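Local structure of taurocyamine kinase (Schistosoma mansoni, 4WOD) at residues M617-A620 with G626-T629; K103-T108 with A238-L243; I284-S289 with V363-P368. The protein catalyses the reversible, magnesium-dependent transfer of phosphate from ATP to the guanidino compound taurocyamine, giving N-phosphotaurocyamine and ADP. The protein carries 4 engineered substitutions. All blocks are in the same frame, centred on the assembly; numbering follows the deposited sequence.

Interaction 1: M617-A620 with G626-T629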
loop_
_atom_site.group_PDB
_atom_site.type_symbol
_atom_site.label_atom_id
_atom_site.label_comp_id
_atom_site.label_asym_id
_atom_site.label_seq_id
_atom_site.Cartn_x
_atom_site.Cartn_y
_atom_site.Cartn_z
ATOM N N MET A 617 -9.385 28.644 -19.317
ATOM C CA MET A 617 -8.037 28.087 -19.304
ATOM C C MET A 617 -7.655 27.531 -20.673
ATOM O O MET A 617 -8.522 27.153 -21.459
ATOM C CB MET A 617 -7.947 26.989 -18.240
ATOM C CG MET A 617 -8.825 25.789 -18.570
ATOM S SD MET A 617 -9.239 24.766 -17.155
ATOM C CE MET A 617 -10.517 25.788 -16.387
ATOM N N LYS A 618 -6.351 27.467 -20.944
ATOM C CA LYS A 618 -5.840 26.907 -22.184
ATOM C C LYS A 618 -5.579 25.407 -22.004
ATOM O O LYS A 618 -4.888 25.021 -21.062
ATOM C CB LYS A 618 -4.545 27.630 -22.605
ATOM C CG LYS A 618 -4.673 29.152 -22.706
ATOM C CD LYS A 618 -3.494 29.781 -23.448
ATOM C CE LYS A 618 -3.772 31.252 -23.773
ATOM N NZ LYS A 618 -2.614 31.902 -24.447
ATOM N N PHE A 619 -6.147 24.569 -22.879
ATOM C CA PHE A 619 -5.892 23.127 -22.839
ATOM C C PHE A 619 -4.562 22.813 -23.514
ATOM O O PHE A 619 -4.300 23.306 -24.597
ATOM C CB PHE A 619 -7.000 22.337 -23.539
ATOM C CG PHE A 619 -8.343 22.471 -22.889
ATOM C CD1 PHE A 619 -8.449 22.593 -21.511
ATOM C CD2 PHE A 619 -9.489 22.527 -23.659
ATOM C CE1 PHE A 619 -9.694 22.741 -20.911
ATOM C CE2 PHE A 619 -10.745 22.660 -23.053
ATOM C CZ PHE A 619 -10.837 22.770 -21.690
ATOM N N ALA A 620 -3.726 21.997 -22.886
ATOM C CA ALA A 620 -2.480 21.580 -23.542
ATOM C C ALA A 620 -2.766 20.866 -24.894
ATOM O O ALA A 620 -3.499 19.879 -24.948
ATOM C CB ALA A 620 -1.671 20.668 -22.598
ATOM N N GLY A 626 -2.332 16.347 -31.104
ATOM C CA GLY A 626 -3.663 16.802 -30.688
ATOM C C GLY A 626 -3.692 17.117 -29.197
ATOM O O GLY A 626 -2.711 17.635 -28.671
ATOM N N TYR A 627 -4.796 16.818 -28.502
ATOM C CA TYR A 627 -4.840 17.111 -27.074
ATOM C C TYR A 627 -3.836 16.241 -26.315
ATOM O O TYR A 627 -3.716 15.030 -26.539
ATOM C CB TYR A 627 -6.269 16.972 -26.500
ATOM C CG TYR A 627 -7.126 18.157 -26.925
ATOM C CD1 TYR A 627 -6.896 19.418 -26.394
ATOM C CD2 TYR A 627 -8.105 18.021 -27.897
ATOM C CE1 TYR A 627 -7.646 20.511 -26.792
ATOM C CE2 TYR A 627 -8.862 19.104 -28.315
ATOM C CZ TYR A 627 -8.625 20.347 -27.759
ATOM O OH TYR A 627 -9.365 21.430 -28.173
ATOM N N ILE A 628 -3.073 16.900 -25.459
ATOM C CA ILE A 628 -2.062 16.233 -24.642
ATOM C C ILE A 628 -2.666 15.718 -23.347
ATOM O O ILE A 628 -3.458 16.414 -22.705
ATOM C CB ILE A 628 -0.899 17.196 -24.335
ATOM C CG1 ILE A 628 -0.164 17.510 -25.637
ATOM C CG2 ILE A 628 0.055 16.604 -23.263
ATOM C CD1 ILE A 628 0.592 18.806 -25.577
ATOM N N THR A 629 -2.314 14.486 -22.993
ATOM C CA THR A 629 -2.797 13.828 -21.788
ATOM C C THR A 629 -1.626 13.120 -21.108
ATOM O O THR A 629 -0.570 12.884 -21.716
ATOM C CB THR A 629 -3.934 12.798 -22.085
ATOM O OG1 THR A 629 -3.454 11.763 -22.952
ATOM C CG2 THR A 629 -5.128 13.476 -22.766
HETATM O O HOH W 1 -5.250 18.444 -23.123
#
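Ala620 and Ile628 bring the two backbones together, their CA atoms 5.5 Å apart, and one direct hydrogen bond joins the segments there: Ile628 N donates to Ala620 O at 3.1 Å. The N-H points almost straight at the oxygen (173°), but the donor stands above the carbonyl plane, 42° out of it. A bridging water gives a second link, donating to Ala620 O at 2.9 Å and to Ile628 O at 2.7 Å. Ala620 O is thus gripped by a backbone N-H and a water. The same oxygen also lies at the edge of the Tyr627 ring, near its plane, 3.7 Å from CD1.

Apolar contacts flank this polar centre. Ala620 CB packs against Ile628 CB at 4.0 Å, while Ile628 CD1 reaches the carbonyl carbon of Ala620. Tyr627 CG lies anti to its own carbonyl carbon (chi1 -75°), which carries the ring back along the segment 617-620 until CE1 meets Phe619 CB at 3.8 Å. The two aromatic side chains lie at a slant to one another, without a stack.

Ala620 and Ile628 sit at the open end of a two-stranded antiparallel hairpin, strands 621-622 and 626-627, in the C-terminal catalytic region of the second repeat. Arg489 makes a cation-pi contact with Tyr627, and His621 meets that ring edge-to-face. Ser490 hydrogen-bonds to Ile628 O through OG and to Ala620 through its backbone, while Met617 packs on helix 502-517 and Phe619 on strand 588-595.

Interaction 2: K103-T108 with A238-L243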
loop_
_atom_site.group_PDB
_atom_site.type_symbol
_atom_site.label_atom_id
_atom_site.label_comp_id
_atom_site.label_asym_id
_atom_site.label_seq_id
_atom_site.Cartn_x
_atom_site.Cartn_y
_atom_site.Cartn_z
ATOM N N LYS A 103 31.540 -17.909 15.244
ATOM C CA LYS A 103 32.953 -17.564 15.073
ATOM C C LYS A 103 33.289 -17.022 13.666
ATOM O O LYS A 103 34.175 -16.179 13.520
ATOM C CB LYS A 103 33.835 -18.782 15.391
ATOM C CG LYS A 103 33.214 -19.761 16.395
ATOM C CD LYS A 103 33.931 -21.116 16.395
ATOM C CE LYS A 103 33.354 -22.056 15.347
ATOM N NZ LYS A 103 33.898 -23.443 15.432
ATOM N N SER A 104 32.574 -17.488 12.639
ATOM C CA SER A 104 32.890 -17.110 11.262
ATOM C C SER A 104 31.828 -16.203 10.625
ATOM O O SER A 104 31.962 -15.779 9.475
ATOM C CB SER A 104 33.064 -18.361 10.400
ATOM O OG SER A 104 31.807 -18.894 10.032
ATOM N N LEU A 105 30.767 -15.909 11.365
ATOM C CA LEU A 105 29.692 -15.104 10.813
ATOM C C LEU A 105 30.088 -13.634 10.738
ATOM O O LEU A 105 30.657 -13.076 11.683
ATOM C CB LEU A 105 28.431 -15.264 11.643
ATOM C CG LEU A 105 27.255 -14.392 11.222
ATOM C CD1 LEU A 105 26.666 -14.889 9.922
ATOM C CD2 LEU A 105 26.212 -14.380 12.319
ATOM N N SER A 106 29.777 -13.007 9.611
ATOM C CA SER A 106 30.110 -11.607 9.419
ATOM C C SER A 106 29.188 -10.915 8.416
ATOM O O SER A 106 29.000 -11.392 7.301
ATOM C CB SER A 106 31.559 -11.473 8.958
ATOM O OG SER A 106 31.864 -10.125 8.681
ATOM N N PHE A 107 28.632 -9.787 8.841
ATOM C CA PHE A 107 27.817 -8.902 8.004
ATOM C C PHE A 107 28.486 -7.544 7.810
ATOM O O PHE A 107 29.092 -7.020 8.744
ATOM C CB PHE A 107 26.459 -8.669 8.651
ATOM C CG PHE A 107 25.606 -9.883 8.709
ATOM C CD1 PHE A 107 24.999 -10.372 7.555
ATOM C CD2 PHE A 107 25.400 -10.535 9.900
ATOM C CE1 PHE A 107 24.203 -11.490 7.606
ATOM C CE2 PHE A 107 24.600 -11.661 9.958
ATOM C CZ PHE A 107 24.005 -12.138 8.818
ATOM N N THR A 108 28.328 -6.939 6.639
ATOM C CA THR A 108 28.904 -5.616 6.424
ATOM C C THR A 108 28.238 -4.637 7.385
ATOM O O THR A 108 27.075 -4.824 7.767
ATOM C CB THR A 108 28.750 -5.130 4.953
ATOM O OG1 THR A 108 27.368 -5.163 4.572
ATOM C CG2 THR A 108 29.553 -6.017 4.015
ATOM N N ALA A 238 28.117 -7.548 15.605
ATOM C CA ALA A 238 28.371 -7.552 17.051
ATOM C C ALA A 238 27.063 -7.647 17.856
ATOM O O ALA A 238 26.959 -8.429 18.798
ATOM C CB ALA A 238 29.144 -6.300 17.445
ATOM N N VAL A 239 26.066 -6.857 17.467
ATOM C CA VAL A 239 24.770 -6.852 18.158
ATOM C C VAL A 239 24.171 -8.256 18.166
ATOM O O VAL A 239 23.713 -8.751 19.203
ATOM C CB VAL A 239 23.775 -5.874 17.495
ATOM C CG1 VAL A 239 22.389 -5.960 18.149
ATOM C CG2 VAL A 239 24.309 -4.468 17.557
ATOM N N TYR A 240 24.195 -8.890 17.000
ATOM C CA TYR A 240 23.586 -10.206 16.811
ATOM C C TYR A 240 24.361 -11.293 17.534
ATOM O O TYR A 240 23.765 -12.142 18.182
ATOM C CB TYR A 240 23.486 -10.531 15.327
ATOM C CG TYR A 240 22.979 -11.920 14.984
ATOM C CD1 TYR A 240 21.624 -12.219 15.015
ATOM C CD2 TYR A 240 23.859 -12.914 14.586
ATOM C CE1 TYR A 240 21.154 -13.477 14.670
ATOM C CE2 TYR A 240 23.411 -14.180 14.254
ATOM C CZ TYR A 240 22.056 -14.461 14.299
ATOM O OH TYR A 240 21.618 -15.718 13.954
ATOM N N LYS A 241 25.686 -11.265 17.410
ATOM C CA LYS A 241 26.532 -12.205 18.134
ATOM C C LYS A 241 26.341 -12.076 19.633
ATOM O O LYS A 241 26.262 -13.085 20.332
ATOM C CB LYS A 241 28.008 -11.995 17.791
ATOM C CG LYS A 241 28.446 -12.696 16.526
ATOM C CD LYS A 241 29.940 -12.490 16.252
ATOM C CE LYS A 241 30.264 -12.868 14.803
ATOM N NZ LYS A 241 31.735 -13.008 14.508
ATOM N N ARG A 242 26.283 -10.841 20.126
ATOM C CA ARG A 242 26.119 -10.595 21.558
ATOM C C ARG A 242 24.804 -11.198 22.045
ATOM O O ARG A 242 24.754 -11.845 23.089
ATOM C CB ARG A 242 26.153 -9.099 21.871
ATOM C CG ARG A 242 26.056 -8.754 23.341
ATOM C CD ARG A 242 25.973 -7.245 23.501
ATOM N NE ARG A 242 26.904 -6.654 22.562
ATOM C CZ ARG A 242 26.644 -5.625 21.769
ATOM N NH1 ARG A 242 25.482 -5.005 21.814
ATOM N NH2 ARG A 242 27.583 -5.207 20.937
ATOM N N LEU A 243 23.749 -10.993 21.262
ATOM C CA LEU A 243 22.455 -11.583 21.571
ATOM C C LEU A 243 22.490 -13.102 21.548
ATOM O O LEU A 243 21.992 -13.744 22.470
ATOM C CB LEU A 243 21.390 -11.106 20.598
ATOM C CG LEU A 243 19.999 -11.674 20.899
ATOM C CD1 LEU A 243 19.477 -11.167 22.232
ATOM C CD2 LEU A 243 19.025 -11.303 19.778
HETATM O O HOH W 2 33.401 -14.334 16.240
#
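Lys241 reaches from helix 236-251 to the loop segment 103-108, meeting Leu105 with its far end. Its CB does not point at the loop; with CG anti to the carbonyl carbon (chi1 -84°) and an extended chain beyond, the side chain runs outward to the loop backbone. CB, CG and CD serve as the spacer. CE then comes within 3.2 Å of Leu105 O, and NZ makes a weak hydrogen bond to the same oxygen at 3.0 Å. NZ also donates to a water at 2.7 Å, which in turn makes a weak bond to Lys103 O, and a further weak bond runs to Leu102 O.

Beside the lysine, Leu105 turns its CD2 methyl to the ring of Tyr240, 3.4 Å from CE2 and 3.6 Å from CD2. The two side chains cross at about a right angle, and the close approach marks tight packing. Tyr240 OH continues to Phe99 O, and its side chain lies about 4 Å from that of Val122, predicted to bind ATP; Leu105 also touches Leu332 of helix 331-355.

The positive end of Lys241 is thus shared among loop carbonyls, through weak direct bonds, and water; the leucine-tyrosine contact supplies the apolar part of the loop-to-helix docking.

Interaction 3: I284-S289 with V363-P368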
loop_
_atom_site.group_PDB
_atom_site.type_symbol
_atom_site.label_atom_id
_atom_site.label_comp_id
_atom_site.label_asym_id
_atom_site.label_seq_id
_atom_site.Cartn_x
_atom_site.Cartn_y
_atom_site.Cartn_z
ATOM N N ILE A 284 15.744 7.607 6.145
ATOM C CA ILE A 284 15.396 7.348 4.750
ATOM C C ILE A 284 14.210 8.213 4.266
ATOM O O ILE A 284 13.226 7.684 3.736
ATOM C CB ILE A 284 15.058 5.857 4.549
ATOM C CG1 ILE A 284 13.911 5.435 5.483
ATOM C CG2 ILE A 284 16.300 4.991 4.865
ATOM C CD1 ILE A 284 13.227 4.163 5.073
ATOM N N PRO A 285 14.317 9.547 4.413
ATOM C CA PRO A 285 13.188 10.422 4.062
ATOM C C PRO A 285 12.739 10.324 2.597
ATOM O O PRO A 285 11.542 10.436 2.331
ATOM C CB PRO A 285 13.733 11.830 4.357
ATOM C CG PRO A 285 15.213 11.694 4.167
ATOM C CD PRO A 285 15.524 10.328 4.748
ATOM N N MET A 286 13.663 10.123 1.660
ATOM C CA MET A 286 13.269 10.156 0.264
ATOM C C MET A 286 12.594 8.857 -0.115
ATOM O O MET A 286 11.582 8.863 -0.805
ATOM C CB MET A 286 14.472 10.442 -0.641
ATOM C CG MET A 286 14.077 11.041 -1.977
ATOM S SD MET A 286 15.382 12.083 -2.682
ATOM C CE MET A 286 15.151 13.580 -1.741
ATOM N N LEU A 287 13.138 7.740 0.370
ATOM C CA LEU A 287 12.530 6.436 0.156
ATOM C C LEU A 287 11.150 6.359 0.805
ATOM O O LEU A 287 10.209 5.819 0.215
ATOM C CB LEU A 287 13.433 5.328 0.716
ATOM C CG LEU A 287 12.934 3.892 0.867
ATOM C CD1 LEU A 287 12.567 3.233 -0.470
ATOM C CD2 LEU A 287 14.015 3.080 1.590
ATOM N N ALA A 288 11.050 6.908 2.011
ATOM C CA ALA A 288 9.812 6.894 2.785
ATOM C C ALA A 288 8.694 7.637 2.069
ATOM O O ALA A 288 7.504 7.421 2.351
ATOM C CB ALA A 288 10.042 7.508 4.154
ATOM N N SER A 289 9.078 8.509 1.143
ATOM C CA SER A 289 8.121 9.379 0.466
ATOM C C SER A 289 7.612 8.768 -0.843
ATOM O O SER A 289 6.723 9.327 -1.493
ATOM C CB SER A 289 8.755 10.742 0.186
ATOM O OG SER A 289 9.632 10.669 -0.927
ATOM N N VAL A 363 8.150 18.137 -6.122
ATOM C CA VAL A 363 8.001 17.255 -7.275
ATOM C C VAL A 363 8.425 15.852 -6.843
ATOM O O VAL A 363 9.375 15.693 -6.073
ATOM C CB VAL A 363 8.809 17.749 -8.483
ATOM C CG1 VAL A 363 8.842 16.703 -9.579
ATOM C CG2 VAL A 363 8.199 19.052 -9.003
ATOM N N MET A 364 7.692 14.843 -7.299
ATOM C CA MET A 364 7.963 13.457 -6.915
ATOM C C MET A 364 9.408 13.031 -7.205
ATOM O O MET A 364 9.890 13.205 -8.315
ATOM C CB MET A 364 7.003 12.534 -7.650
ATOM C CG MET A 364 7.095 11.065 -7.261
ATOM S SD MET A 364 6.222 10.033 -8.473
ATOM C CE MET A 364 6.673 8.396 -7.888
ATOM N N PRO A 365 10.109 12.480 -6.199
ATOM C CA PRO A 365 11.443 11.945 -6.495
ATOM C C PRO A 365 11.325 10.585 -7.198
ATOM O O PRO A 365 10.298 9.924 -7.067
ATOM C CB PRO A 365 12.090 11.832 -5.108
ATOM C CG PRO A 365 10.957 11.660 -4.182
ATOM C CD PRO A 365 9.799 12.436 -4.763
ATOM N N VAL A 366 12.336 10.182 -7.961
ATOM C CA VAL A 366 12.239 8.940 -8.695
ATOM C C VAL A 366 13.557 8.183 -8.626
ATOM O O VAL A 366 14.627 8.794 -8.559
ATOM C CB VAL A 366 11.833 9.183 -10.174
ATOM C CG1 VAL A 366 12.946 9.926 -10.938
ATOM C CG2 VAL A 366 11.422 7.861 -10.865
ATOM N N GLU A 367 13.469 6.855 -8.632
ATOM C CA GLU A 367 14.659 6.000 -8.682
ATOM C C GLU A 367 15.431 6.244 -9.992
ATOM O O GLU A 367 14.845 6.685 -10.998
ATOM C CB GLU A 367 14.258 4.529 -8.566
ATOM C CG GLU A 367 13.486 4.148 -7.285
ATOM C CD GLU A 367 11.957 4.212 -7.427
ATOM O OE1 GLU A 367 11.439 5.102 -8.136
ATOM O OE2 GLU A 367 11.271 3.363 -6.821
ATOM N N PRO A 368 16.746 5.965 -9.989
ATOM C CA PRO A 368 17.506 6.041 -11.242
ATOM C C PRO A 368 16.845 5.252 -12.379
ATOM O O PRO A 368 16.307 4.160 -12.153
ATOM C CB PRO A 368 18.856 5.427 -10.865
ATOM C CG PRO A 368 19.030 5.810 -9.424
ATOM C CD PRO A 368 17.618 5.653 -8.841
#
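Met286 and Pro365 meet with their side chains crossing obliquely, the methionine chain passing the CB-CG side of the proline ring. Met286 CG does most of the touching, 3.8 Å from Pro365 CB and 3.9 Å from Pro365 CG, while its SD lies 4.1 Å from Pro365 CB. CG is anti to the backbone N (chi1 -156°), and a bend at chi3 (-79°) turns the terminal methyl off the line of the chain. Pro365 points its CB toward the segment 284-289, and its CG also meets Ser289 OG at 3.7 Å, a van der Waals contact.

The serine hydroxyl is committed elsewhere: Ser289 OG donates to Met286 O at 2.7 Å, tilted 24° from the carbonyl plane. This bond sets the hydroxyl's rotation and places it beside the proline ring, while Ser289 N shares the acceptor from the same face at 3.2 Å.

Glu349 of helix 331-355 accepts from the backbone N of Met286 and Leu287, and Gln353 of that helix touches the Met286 side chain. The first repeat runs to Val363 and the second begins at Met364, so the contact lies at their junction, where Glu367 ties the linker to helix 409-418 through a salt bridge with Arg414.

In the fold
Interaction 1 is the buried one, interaction 2 is partly buried and interaction 3 lies at the surface. Interactions 1 and 2 fall in different repeats, on opposite sides of the chain's centre with their own centres about 59 Å apart; the centre of interaction 3, at the junction, is about 29 Å from that of interaction 1 and about 31 Å from that of interaction 2. Interactions 2 and 3 share a neighbour, helix 331-355, which is touched by Leu105 and Tyr240 in one and by Met286 in the other. The chemistry differs too: a straight backbone bond with a bridging water in interaction 1, a lysine reaching carbonyls in interaction 2, and apolar and van der Waals packing across the segments in interaction 3.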